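Local coordinates for protein trans-4-hydroxy-L-proline dehydratase (Clostridioides difficile 70-100-2010, PDB 6VXC) that catalyses, as a glycyl radical enzyme, the dehydration of trans-4-hydroxy-L-proline to (S)-1-pyrroline-5-carboxylate in anaerobic hydroxyproline degradation, at residues A155-W160 and K524-A529; Y519-K524 and Y644-G649. One frame throughout, in Å; residues are numbered along the deposited sequence.

Interaction 1: A155-W160 and K524-A529; sequences AMTPEW and KIEGNA
The indole of Trp160 has Met156 SD on one face, a water in plane at its edge and Gly527 CA approaching its pyrrole side obliquely; Trp160 and Gly527 give the two largest shares of the buried surface. Met156 SD sits over the centre of the ring, 3.4 Å above the plane, a Met-aromatic arrangement within 155-160. The same sulfur lies 3.7 Å from Gly527 CA, while Met156 CE closes on Gly527 O. Bends at both chi2 (-66°) and chi3 (96°) fold the thioether back between the indole and helix 506-538. Trp160 NE1 is 3.9 Å from Gly527 CA, so two side chains converge on one backbone position of the helix. The closest CA pair, Met156 and Gly527 at 6.1 Å, shows how near the chains come where the helix has no side chain.

The segment 155-160 runs through the turn that leads into helix 158-166 of the PFL-like region and takes in its first residues, with Thr157 as the N-cap. Its OG1 accepts from Trp160 N at 3.1 Å with a nearly straight N-H...O angle of 164°, tying the start of the helix to the residue that bears the indole. The Thr157 methyl CG2 faces Glu526 OE2 at the exposed margin, the two side chains crossing at about a right angle.

No direct hydrogen bond spans the segments. Instead the in-plane water accepts from Trp160 NE1 (2.8 Å), satisfying the buried indole N-H, and from Lys524 NZ; it can donate to Asn528 OD1 (2.8 Å), one of several acceptors competing for its protons. Lys524 NZ also forms a salt bridge with Glu171, while Tyr164 stacks on Trp160 and Phe169 meets it edge-to-face.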
# COMPACT_ATOMS: atom_id res chain seq x y z
N ALA A 155 -18.08 -1.07 18.64
CA ALA A 155 -17.27 -0.63 19.76
C ALA A 155 -16.82 0.82 19.67
O ALA A 155 -16.23 1.33 20.62
CB ALA A 155 -16.04 -1.53 19.91
N MET A 156 -17.11 1.52 18.57
CA MET A 156 -16.63 2.88 18.40
C MET A 156 -17.54 3.86 19.13
O MET A 156 -18.75 3.64 19.27
CB MET A 156 -16.56 3.24 16.91
CG MET A 156 -15.54 2.40 16.10
SD MET A 156 -13.84 2.71 16.58
CE MET A 156 -13.57 1.37 17.73
N THR A 157 -16.95 4.96 19.61
CA THR A 157 -17.73 6.00 20.27
C THR A 157 -18.58 6.75 19.26
O THR A 157 -18.29 6.75 18.06
CB THR A 157 -16.83 6.99 20.99
OG1 THR A 157 -16.07 7.74 20.03
CG2 THR A 157 -15.90 6.30 21.97
N PRO A 158 -19.62 7.44 19.72
CA PRO A 158 -20.39 8.30 18.81
C PRO A 158 -19.56 9.42 18.20
O PRO A 158 -19.83 9.83 17.07
CB PRO A 158 -21.52 8.85 19.69
CG PRO A 158 -21.15 8.53 21.08
CD PRO A 158 -20.22 7.37 21.06
N GLU A 159 -18.56 9.93 18.92
CA GLU A 159 -17.69 10.95 18.35
C GLU A 159 -16.87 10.40 17.18
O GLU A 159 -16.67 11.10 16.18
CB GLU A 159 -16.77 11.53 19.43
CG GLU A 159 -17.44 12.37 20.51
CD GLU A 159 -18.06 11.58 21.66
OE1 GLU A 159 -18.01 10.33 21.68
OE2 GLU A 159 -18.60 12.23 22.56
N TRP A 160 -16.35 9.18 17.32
CA TRP A 160 -15.64 8.49 16.23
C TRP A 160 -16.55 8.27 15.03
O TRP A 160 -16.16 8.50 13.88
CB TRP A 160 -15.10 7.15 16.75
CG TRP A 160 -14.16 6.38 15.83
CD1 TRP A 160 -12.80 6.30 15.96
CD2 TRP A 160 -14.50 5.59 14.69
NE1 TRP A 160 -12.27 5.51 14.96
CE2 TRP A 160 -13.29 5.06 14.17
CE3 TRP A 160 -15.70 5.27 14.05
CZ2 TRP A 160 -13.26 4.24 13.04
CZ3 TRP A 160 -15.67 4.45 12.92
CH2 TRP A 160 -14.45 3.95 12.43
N LYS A 524 -9.23 9.43 16.85
CA LYS A 524 -8.73 8.37 15.97
C LYS A 524 -7.93 7.33 16.76
O LYS A 524 -8.08 6.13 16.54
CB LYS A 524 -7.88 8.98 14.86
CG LYS A 524 -7.17 7.98 13.95
CD LYS A 524 -8.15 7.11 13.18
CE LYS A 524 -7.42 6.27 12.13
NZ LYS A 524 -8.27 5.16 11.60
N ILE A 525 -7.05 7.79 17.64
CA ILE A 525 -6.18 6.89 18.38
C ILE A 525 -6.99 5.99 19.32
O ILE A 525 -6.71 4.80 19.44
CB ILE A 525 -5.13 7.71 19.16
CG1 ILE A 525 -4.22 8.52 18.23
CG2 ILE A 525 -4.29 6.80 20.06
CD1 ILE A 525 -3.06 7.76 17.67
N GLU A 526 -8.00 6.55 19.98
CA GLU A 526 -8.84 5.73 20.85
C GLU A 526 -9.52 4.61 20.08
O GLU A 526 -9.52 3.45 20.52
CB GLU A 526 -9.87 6.60 21.58
CG GLU A 526 -10.91 5.78 22.32
CD GLU A 526 -11.79 6.61 23.26
OE1 GLU A 526 -11.80 7.85 23.14
OE2 GLU A 526 -12.50 6.00 24.08
N GLY A 527 -10.11 4.92 18.93
CA GLY A 527 -10.64 3.88 18.07
C GLY A 527 -9.56 2.90 17.61
O GLY A 527 -9.77 1.69 17.63
N ASN A 528 -8.40 3.43 17.21
CA ASN A 528 -7.29 2.56 16.80
C ASN A 528 -6.95 1.54 17.89
O ASN A 528 -6.68 0.38 17.60
CB ASN A 528 -6.05 3.39 16.50
CG ASN A 528 -6.10 4.06 15.13
OD1 ASN A 528 -7.05 3.90 14.37
ND2 ASN A 528 -5.07 4.86 14.85
N ALA A 529 -6.90 1.98 19.15
CA ALA A 529 -6.50 1.08 20.23
C ALA A 529 -7.50 -0.06 20.38
O ALA A 529 -7.12 -1.22 20.50
CB ALA A 529 -6.34 1.84 21.55
O HOH W 1 -9.84 4.34 14.27

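Interaction 2: Y519-K524 and Y644-G649; sequences YMIDIK and YNEVTG
Ile521 packs into the angle between Glu646 and Val647, and its two branches both reach the pair, CG1 nearest the glutamate methylene and CG2 nearest the valine methyl. Ile521 CG1 to Glu646 CG is 3.8 Å, and Ile521 CG2 to Val647 CG2 is 3.9 Å. The terminal CD1 reaches that same methyl, at 4.0 Å from Val647 CG2, so the valine branch is touched by both arms of the isoleucine. Ile521 and Val647 also form the closest CA pair, 7.1 Å apart, and their side chains cross at about a right angle; Ile521 and Glu646 instead run past each other in opposite directions.

This apolar patch joins the middle of the long helix 506-538 to the last turn of helix 630-647. Its buried side continues into strands of the PFL-like region, Ile521 touching Met471 and Val647 resting on Tyr658 and Val660. Just beyond, Thr648 leaves helical geometry, and Tyr644 O accepts from both Thr648 N (2.9 Å) and Thr648 OG1 (2.8 Å), the two donors reaching it from opposite faces of the carbonyl plane.

The other side, where Asp522 and Glu646 are partly exposed, is looser and polar. Glu646 starts with CG anti to its backbone N (chi1 -173°) and then bends at chi2 (60°), a path that lays its methylene on Ile521 and takes the carboxylate past it. Asp522 OD1 and Glu646 OE2 remain 4.7 Å apart, without contact. Arg650 forms salt bridges with both, and Glu646 OE2 is also hydrogen-bonded to His518 ND1. Two like charges can therefore sit close together, their repulsion probably offset by the shared guanidinium, while hydrophobic packing alone makes the direct contact.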
# COMPACT_ATOMS: atom_id res chain seq x y z
N TYR A 519 -7.75 17.06 19.23
CA TYR A 519 -9.00 16.36 19.49
C TYR A 519 -9.24 15.26 18.46
O TYR A 519 -9.59 14.13 18.80
CB TYR A 519 -10.15 17.36 19.47
CG TYR A 519 -11.53 16.75 19.66
CD1 TYR A 519 -11.91 16.20 20.88
CD2 TYR A 519 -12.45 16.75 18.62
CE1 TYR A 519 -13.16 15.67 21.06
CE2 TYR A 519 -13.71 16.22 18.79
CZ TYR A 519 -14.06 15.68 20.01
OH TYR A 519 -15.32 15.14 20.19
N MET A 520 -9.04 15.58 17.18
CA MET A 520 -9.33 14.60 16.14
C MET A 520 -8.35 13.42 16.21
O MET A 520 -8.74 12.26 15.98
CB MET A 520 -9.30 15.28 14.77
CG MET A 520 -10.00 14.52 13.64
SD MET A 520 -11.71 14.05 14.02
CE MET A 520 -12.37 15.64 14.47
N ILE A 521 -7.08 13.69 16.51
CA ILE A 521 -6.12 12.61 16.69
C ILE A 521 -6.49 11.77 17.92
O ILE A 521 -6.43 10.53 17.88
CB ILE A 521 -4.68 13.17 16.78
CG1 ILE A 521 -4.29 13.89 15.47
CG2 ILE A 521 -3.69 12.04 17.08
CD1 ILE A 521 -4.46 13.06 14.23
N ASP A 522 -6.87 12.42 19.02
CA ASP A 522 -7.32 11.66 20.19
C ASP A 522 -8.47 10.72 19.83
O ASP A 522 -8.48 9.55 20.24
CB ASP A 522 -7.75 12.60 21.31
CG ASP A 522 -6.60 13.05 22.20
OD1 ASP A 522 -5.46 12.55 22.04
OD2 ASP A 522 -6.84 13.89 23.09
N ILE A 523 -9.45 11.21 19.06
CA ILE A 523 -10.58 10.37 18.65
C ILE A 523 -10.09 9.17 17.84
O ILE A 523 -10.52 8.03 18.06
CB ILE A 523 -11.60 11.19 17.85
CG1 ILE A 523 -12.34 12.16 18.75
CG2 ILE A 523 -12.58 10.26 17.11
CD1 ILE A 523 -13.31 13.03 17.96
N LYS A 524 -9.23 9.43 16.85
CA LYS A 524 -8.73 8.37 15.97
C LYS A 524 -7.93 7.33 16.76
O LYS A 524 -8.08 6.13 16.54
CB LYS A 524 -7.88 8.98 14.86
CG LYS A 524 -7.17 7.98 13.95
CD LYS A 524 -8.15 7.11 13.18
CE LYS A 524 -7.42 6.27 12.13
NZ LYS A 524 -8.27 5.16 11.60
N TYR A 644 3.37 15.97 13.17
CA TYR A 644 4.38 15.08 13.72
C TYR A 644 4.31 15.05 15.25
O TYR A 644 4.32 13.98 15.86
CB TYR A 644 5.76 15.54 13.27
CG TYR A 644 6.92 14.92 14.01
CD1 TYR A 644 7.42 13.69 13.63
CD2 TYR A 644 7.51 15.57 15.09
CE1 TYR A 644 8.47 13.11 14.30
CE2 TYR A 644 8.58 14.99 15.78
CZ TYR A 644 9.05 13.75 15.37
OH TYR A 644 10.08 13.14 16.01
N ASN A 645 4.23 16.23 15.88
CA ASN A 645 4.25 16.31 17.33
C ASN A 645 3.00 15.73 17.96
O ASN A 645 3.07 15.11 19.03
CB ASN A 645 4.42 17.76 17.78
CG ASN A 645 5.85 18.28 17.64
OD1 ASN A 645 6.80 17.54 17.80
ND2 ASN A 645 5.98 19.56 17.36
N GLU A 646 1.85 15.89 17.31
CA GLU A 646 0.60 15.41 17.88
C GLU A 646 0.50 13.89 17.85
O GLU A 646 -0.10 13.29 18.76
CB GLU A 646 -0.57 16.03 17.12
CG GLU A 646 -1.92 15.73 17.72
CD GLU A 646 -2.02 16.24 19.13
OE1 GLU A 646 -1.70 17.43 19.37
OE2 GLU A 646 -2.42 15.44 20.00
N VAL A 647 1.10 13.24 16.86
CA VAL A 647 0.94 11.81 16.65
C VAL A 647 2.11 11.00 17.21
O VAL A 647 1.90 9.98 17.86
CB VAL A 647 0.72 11.50 15.15
CG1 VAL A 647 0.76 9.99 14.91
CG2 VAL A 647 -0.59 12.07 14.69
N THR A 648 3.35 11.44 16.96
CA THR A 648 4.52 10.58 17.14
C THR A 648 4.82 10.27 18.61
O THR A 648 4.90 11.18 19.45
CB THR A 648 5.74 11.23 16.49
OG1 THR A 648 5.46 11.52 15.11
CG2 THR A 648 6.95 10.31 16.59
N GLY A 649 5.09 9.01 18.91
CA GLY A 649 5.46 8.62 20.25
C GLY A 649 4.30 8.19 21.12
O GLY A 649 4.53 7.71 22.23

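Both interactions use helix 506-538 and share Lys524, which is part of the water-linked polar group of interaction 1 but takes no part across interaction 2. Their centres are 13 Å apart, on the same side of the chain's centre and away from the annotated sites. Each is a mostly buried contact with a polar margin. Interaction 1 sets a helix start against a bare backbone position, using sulfur, indole and a bridging water; interaction 2 sets a helix end against a branched aliphatic side chain, with its two carboxylates probably balanced by Arg650, outside the segments. The two meet through packing of Glu159 CG on Tyr519 OH (3.5 Å) and of Trp160 CD1 on Ile523 O (3.6 Å).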